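PDB 3F7X: putative polyketide cyclase from Pseudomonas putida KT2440, which is of unknown function but carries a SnoaL-like domain, consistent with a role as a polyketide cyclase or a related small-molecule enzyme. Local coordinates for residues 44-58 with 132-144. Numbering follows the deposited sequence.
Sequences LLSEDVIHDINQGER and GKIARVTNYYNLN. With EDO (1,2-ethanediol), chain D; EDO (1,2-ethanediol), chain F; EDO (1,2-ethanediol), chain H.
Ile50 and Asp52 zip onto Ala135, Val137 and Asn139 through backbone hydrogen bonds that make strands 49-52 and 133-141 parallel neighbours in the mixed sheet of the SnoaL-like fold. On the face carrying Asp52 and Thr138, Thr138 OG1 donates to Asp52 OD2 at 2.9 Å, on the anti side and 23° out of the carboxylate plane. The syn lone pairs of both carboxylate oxygens go to Arg58, whose NE reaches Asp52 OD1 at 2.6 Å, in the guanidinium plane.

On the other face, Asn139 ND2 donates a bent hydrogen bond (136° at the hydrogen) to His51 NE2 at 2.7 Å, tilted from the ring plane. Further along, Asn54 ND2 lies 3.2 Å above the centre of the Tyr141 ring while donating to Tyr141 O at 2.9 Å. Tyr141 CG lies between its backbone N and carbonyl carbon (chi1 55°), which folds the ring back beneath that amide.

Phe65 stacks on the His51 ring and Phe68 meets it edge-to-face. An ethanediol, probably from the crystallisation liquor, donates from O1 to Asn139 OD1 (3.0 Å) and has O2 2.9 Å from His51 NE2; this aromatic and polar lining may belong to a ligand pocket. Opposite, Thr138 OG1 relays between Asp52 and Arg136 NH1, which pairs with Glu97 of the second subunit.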
loop_
_atom_site.group_PDB
_atom_site.type_symbol
_atom_site.label_atom_id
_atom_site.label_comp_id
_atom_site.label_asym_id
_atom_site.label_seq_id
_atom_site.Cartn_x
_atom_site.Cartn_y
_atom_site.Cartn_z
ATOM N N LEU A 44 -1.868 14.614 15.747
ATOM C CA LEU A 44 -2.817 13.556 15.426
ATOM C C LEU A 44 -2.301 12.166 15.745
ATOM O O LEU A 44 -3.050 11.210 15.665
ATOM C CB LEU A 44 -3.113 13.603 13.932
ATOM C CG LEU A 44 -3.710 14.935 13.485
ATOM C CD1 LEU A 44 -3.857 14.992 11.992
ATOM C CD2 LEU A 44 -5.042 15.267 14.160
ATOM N N LEU A 45 -1.023 12.056 16.064
ATOM C CA LEU A 45 -0.379 10.766 16.247
ATOM C C LEU A 45 -0.295 10.374 17.710
ATOM O O LEU A 45 -0.086 11.212 18.606
ATOM C CB LEU A 45 1.066 10.830 15.733
ATOM C CG LEU A 45 1.248 11.313 14.280
ATOM C CD1 LEU A 45 2.731 11.314 13.908
ATOM C CD2 LEU A 45 0.399 10.513 13.292
ATOM N N SER A 46 -0.394 9.081 17.978
ATOM C CA SER A 46 -0.199 8.639 19.334
ATOM C C SER A 46 1.282 8.737 19.713
ATOM O O SER A 46 2.179 8.738 18.872
ATOM C CB SER A 46 -0.694 7.227 19.488
ATOM O OG SER A 46 0.157 6.376 18.781
ATOM N N GLU A 47 1.544 8.875 21.003
ATOM C CA GLU A 47 2.942 8.923 21.488
ATOM C C GLU A 47 3.750 7.700 21.080
ATOM O O GLU A 47 4.944 7.796 20.845
ATOM C CB GLU A 47 3.008 9.062 23.020
ATOM C CG GLU A 47 4.447 9.020 23.588
ATOM C CD GLU A 47 5.338 10.194 23.177
ATOM O OE1 GLU A 47 4.825 11.166 22.697
ATOM O OE2 GLU A 47 6.558 10.167 23.404
ATOM N N ASP A 48 3.077 6.537 20.995
ATOM C CA ASP A 48 3.701 5.295 20.617
ATOM C C ASP A 48 3.373 4.840 19.206
ATOM O O ASP A 48 3.396 3.642 18.902
ATOM C CB ASP A 48 3.337 4.266 21.660
ATOM C CG ASP A 48 4.037 4.579 23.003
ATOM O OD1 ASP A 48 5.250 4.932 22.983
ATOM O OD2 ASP A 48 3.428 4.396 24.083
ATOM N N VAL A 49 3.102 5.805 18.344
ATOM C CA VAL A 49 2.772 5.513 16.953
ATOM C C VAL A 49 3.819 4.602 16.300
ATOM O O VAL A 49 5.026 4.793 16.444
ATOM C CB VAL A 49 2.635 6.828 16.165
ATOM C CG1 VAL A 49 3.910 7.667 16.191
ATOM C CG2 VAL A 49 2.178 6.581 14.701
ATOM N N ILE A 50 3.316 3.630 15.549
ATOM C CA ILE A 50 4.125 2.739 14.752
ATOM C C ILE A 50 4.182 3.301 13.354
ATOM O O ILE A 50 3.133 3.564 12.742
ATOM C CB ILE A 50 3.521 1.310 14.738
ATOM C CG1 ILE A 50 3.548 0.722 16.133
ATOM C CG2 ILE A 50 4.223 0.451 13.683
ATOM C CD1 ILE A 50 2.744 -0.555 16.239
ATOM N N HIS A 51 5.387 3.459 12.840
ATOM C CA HIS A 51 5.572 4.016 11.490
ATOM C C HIS A 51 6.327 3.042 10.614
ATOM O O HIS A 51 7.534 2.806 10.823
ATOM C CB HIS A 51 6.353 5.329 11.570
ATOM C CG HIS A 51 6.431 6.080 10.286
ATOM N ND1 HIS A 51 7.281 7.136 10.107
ATOM C CD2 HIS A 51 5.736 5.953 9.130
ATOM C CE1 HIS A 51 7.093 7.650 8.906
ATOM N NE2 HIS A 51 6.142 6.959 8.303
ATOM N N ASP A 52 5.610 2.409 9.690
ATOM C CA ASP A 52 6.202 1.467 8.761
ATOM C C ASP A 52 6.598 2.189 7.497
ATOM O O ASP A 52 5.763 2.445 6.635
ATOM C CB ASP A 52 5.251 0.362 8.447
ATOM C CG ASP A 52 5.025 -0.524 9.578
ATOM O OD1 ASP A 52 5.930 -0.712 10.454
ATOM O OD2 ASP A 52 3.896 -1.037 9.601
ATOM N N ILE A 53 7.886 2.476 7.403
ATOM C CA ILE A 53 8.552 3.188 6.307
ATOM C C ILE A 53 8.522 2.310 5.064
ATOM O O ILE A 53 8.821 1.123 5.189
ATOM C CB ILE A 53 10.093 3.436 6.678
ATOM C CG1 ILE A 53 10.249 4.318 7.926
ATOM C CG2 ILE A 53 10.868 4.027 5.453
ATOM C CD1 ILE A 53 9.099 5.233 8.171
ATOM N N ASN A 54 8.180 2.864 3.916
ATOM C CA ASN A 54 8.083 2.046 2.706
ATOM C C ASN A 54 9.422 1.389 2.360
ATOM O O ASN A 54 10.434 2.068 2.213
ATOM C CB ASN A 54 7.638 2.916 1.545
ATOM C CG ASN A 54 7.408 2.126 0.283
ATOM O OD1 ASN A 54 6.757 1.081 0.312
ATOM N ND2 ASN A 54 7.957 2.604 -0.833
ATOM N N GLN A 55 9.422 0.081 2.268
ATOM C CA GLN A 55 10.588 -0.729 1.969
ATOM C C GLN A 55 11.676 -0.606 2.995
ATOM O O GLN A 55 12.803 -1.011 2.743
ATOM C CB GLN A 55 11.139 -0.486 0.559
ATOM C CG GLN A 55 10.055 -0.472 -0.511
ATOM C CD GLN A 55 9.194 -1.718 -0.509
ATOM O OE1 GLN A 55 9.714 -2.826 -0.596
ATOM N NE2 GLN A 55 7.873 -1.555 -0.389
ATOM N N GLY A 56 11.334 -0.112 4.176
ATOM C CA GLY A 56 12.316 0.181 5.191
ATOM C C GLY A 56 11.898 -0.390 6.525
ATOM O O GLY A 56 11.189 -1.359 6.611
ATOM N N GLU A 57 12.383 0.267 7.561
ATOM C CA GLU A 57 12.231 -0.146 8.938
ATOM C C GLU A 57 10.901 0.265 9.539
ATOM O O GLU A 57 10.219 1.215 9.091
ATOM C CB GLU A 57 13.365 0.471 9.785
ATOM C CG GLU A 57 13.441 2.003 9.728
ATOM C CD GLU A 57 14.545 2.609 10.581
ATOM O OE1 GLU A 57 14.758 2.171 11.722
ATOM O OE2 GLU A 57 15.165 3.565 10.109
ATOM N N ARG A 58 10.487 -0.479 10.533
ATOM C CA ARG A 58 9.458 -0.028 11.467
ATOM C C ARG A 58 10.118 0.874 12.472
ATOM O O ARG A 58 11.068 0.474 13.150
ATOM C CB ARG A 58 8.814 -1.228 12.154
ATOM C CG ARG A 58 7.835 -0.848 13.239
ATOM C CD ARG A 58 6.885 -2.005 13.618
ATOM N NE ARG A 58 5.816 -2.165 12.634
ATOM C CZ ARG A 58 4.691 -2.874 12.817
ATOM N NH1 ARG A 58 4.494 -3.566 13.927
ATOM N NH2 ARG A 58 3.762 -2.877 11.879
ATOM N N GLY A 132 -8.864 7.835 19.391
ATOM C CA GLY A 132 -8.932 9.059 18.625
ATOM C C GLY A 132 -7.615 9.584 18.063
ATOM O O GLY A 132 -7.564 10.693 17.589
ATOM N N LYS A 133 -6.572 8.760 18.052
ATOM C CA LYS A 133 -5.264 9.116 17.493
ATOM C C LYS A 133 -4.828 8.068 16.475
ATOM O O LYS A 133 -5.226 6.913 16.545
ATOM C CB LYS A 133 -4.197 9.192 18.596
ATOM C CG LYS A 133 -4.441 10.276 19.618
ATOM C CD LYS A 133 -4.298 11.673 18.992
ATOM C CE LYS A 133 -4.601 12.717 20.047
ATOM N NZ LYS A 133 -3.848 12.354 21.277
ATOM N N ILE A 134 -3.963 8.487 15.579
ATOM C CA ILE A 134 -3.341 7.583 14.620
ATOM C C ILE A 134 -2.231 6.831 15.374
ATOM O O ILE A 134 -1.243 7.436 15.805
ATOM C CB ILE A 134 -2.804 8.344 13.409
ATOM C CG1 ILE A 134 -3.978 8.909 12.576
ATOM C CG2 ILE A 134 -1.875 7.437 12.559
ATOM C CD1 ILE A 134 -3.563 9.967 11.559
ATOM N N ALA A 135 -2.398 5.509 15.516
ATOM C CA ALA A 135 -1.485 4.631 16.240
ATOM C C ALA A 135 -0.546 3.846 15.328
ATOM O O ALA A 135 0.441 3.281 15.801
ATOM C CB ALA A 135 -2.258 3.669 17.164
ATOM N N ARG A 136 -0.860 3.776 14.032
ATOM C CA ARG A 136 0.025 3.197 13.043
ATOM C C ARG A 136 -0.203 3.892 11.708
ATOM O O ARG A 136 -1.359 4.106 11.309
ATOM C CB ARG A 136 -0.181 1.691 12.874
ATOM C CG ARG A 136 0.650 1.089 11.722
ATOM C CD ARG A 136 0.517 -0.395 11.645
ATOM N NE ARG A 136 -0.830 -0.916 11.489
ATOM C CZ ARG A 136 -1.474 -1.074 10.346
ATOM N NH1 ARG A 136 -0.968 -0.624 9.207
ATOM N NH2 ARG A 136 -2.648 -1.646 10.346
ATOM N N VAL A 137 0.909 4.207 11.054
ATOM C CA VAL A 137 0.932 4.662 9.665
ATOM C C VAL A 137 1.857 3.698 8.906
ATOM O O VAL A 137 3.048 3.584 9.228
ATOM C CB VAL A 137 1.515 6.094 9.502
ATOM C CG1 VAL A 137 1.529 6.463 8.015
ATOM C CG2 VAL A 137 0.700 7.131 10.282
ATOM N N THR A 138 1.319 3.054 7.867
ATOM C CA THR A 138 2.098 2.189 6.990
ATOM C C THR A 138 2.062 2.811 5.604
ATOM O O THR A 138 1.018 2.880 4.994
ATOM C CB THR A 138 1.495 0.769 7.005
ATOM O OG1 THR A 138 1.604 0.245 8.337
ATOM C CG2 THR A 138 2.196 -0.148 5.986
ATOM N N ASN A 139 3.224 3.230 5.144
ATOM C CA ASN A 139 3.392 3.926 3.856
ATOM C C ASN A 139 3.792 2.996 2.718
ATOM O O ASN A 139 4.642 2.122 2.913
ATOM C CB ASN A 139 4.528 4.930 3.951
ATOM C CG ASN A 139 4.339 5.934 4.993
ATOM O OD1 ASN A 139 3.511 6.867 4.856
ATOM N ND2 ASN A 139 5.114 5.808 6.059
ATOM N N TYR A 140 3.191 3.192 1.560
ATOM C CA TYR A 140 3.486 2.395 0.396
ATOM C C TYR A 140 3.591 3.244 -0.857
ATOM O O TYR A 140 2.785 4.158 -1.074
ATOM C CB TYR A 140 2.405 1.359 0.163
ATOM C CG TYR A 140 2.341 0.225 1.173
ATOM C CD1 TYR A 140 3.462 -0.555 1.464
ATOM C CD2 TYR A 140 1.149 -0.137 1.767
ATOM C CE1 TYR A 140 3.392 -1.626 2.312
ATOM C CE2 TYR A 140 1.071 -1.235 2.600
ATOM C CZ TYR A 140 2.189 -1.984 2.876
ATOM O OH TYR A 140 2.138 -3.084 3.711
ATOM N N TYR A 141 4.564 2.881 -1.705
ATOM C CA TYR A 141 4.693 3.389 -3.055
ATOM C C TYR A 141 5.714 2.531 -3.778
ATOM O O TYR A 141 6.422 1.733 -3.145
ATOM C CB TYR A 141 5.071 4.882 -3.114
ATOM C CG TYR A 141 6.321 5.250 -2.364
ATOM C CD1 TYR A 141 6.263 5.628 -1.050
ATOM C CD2 TYR A 141 7.552 5.286 -3.009
ATOM C CE1 TYR A 141 7.395 5.967 -0.343
ATOM C CE2 TYR A 141 8.691 5.646 -2.331
ATOM C CZ TYR A 141 8.609 6.007 -1.000
ATOM O OH TYR A 141 9.752 6.383 -0.322
ATOM N N ASN A 142 5.812 2.679 -5.086
ATOM C CA ASN A 142 6.814 1.950 -5.873
ATOM C C ASN A 142 8.138 2.714 -5.825
ATOM O O ASN A 142 8.303 3.749 -6.475
ATOM C CB ASN A 142 6.303 1.757 -7.291
ATOM C CG ASN A 142 7.148 0.835 -8.081
ATOM O OD1 ASN A 142 8.345 0.795 -7.893
ATOM N ND2 ASN A 142 6.547 0.103 -8.985
ATOM N N LEU A 143 9.043 2.230 -4.979
ATOM C CA LEU A 143 10.346 2.871 -4.787
ATOM C C LEU A 143 11.174 2.828 -6.068
ATOM O O LEU A 143 11.908 3.750 -6.368
ATOM C CB LEU A 143 11.043 2.237 -3.586
ATOM C CG LEU A 143 12.444 2.758 -3.299
ATOM C CD1 LEU A 143 12.496 4.249 -3.027
ATOM C CD2 LEU A 143 13.018 1.933 -2.143
ATOM N N ASN A 144 11.034 1.754 -6.810
ATOM C CA ASN A 144 11.766 1.632 -8.070
ATOM C C ASN A 144 11.346 2.704 -9.050
ATOM O O ASN A 144 12.203 3.279 -9.763
ATOM C CB ASN A 144 11.644 0.217 -8.636
ATOM C CG ASN A 144 12.505 -0.780 -7.891
ATOM O OD1 ASN A 144 13.644 -0.460 -7.471
ATOM N ND2 ASN A 144 12.001 -2.014 -7.733
HETATM C C1 EDO D . 3.598 10.402 5.516
HETATM O O1 EDO D . 2.584 9.506 5.878
HETATM C C2 EDO D . 4.855 10.239 6.405
HETATM O O2 EDO D . 5.437 8.894 6.308
HETATM C C1 EDO F . -3.860 -2.932 13.462
HETATM O O1 EDO F . -3.283 -3.548 12.349
HETATM C C2 EDO F . -2.730 -2.811 14.463
HETATM O O2 EDO F . -1.778 -1.810 14.058
HETATM C C1 EDO H . -10.902 4.187 17.694
HETATM O O1 EDO H . -10.679 5.414 18.429
HETATM C C2 EDO H . -12.330 4.136 17.173
HETATM O O2 EDO H . -12.582 2.858 16.591
HETATM O O HOH W 1 -0.884 13.791 20.121
HETATM O O HOH W 2 5.337 -0.002 4.654
#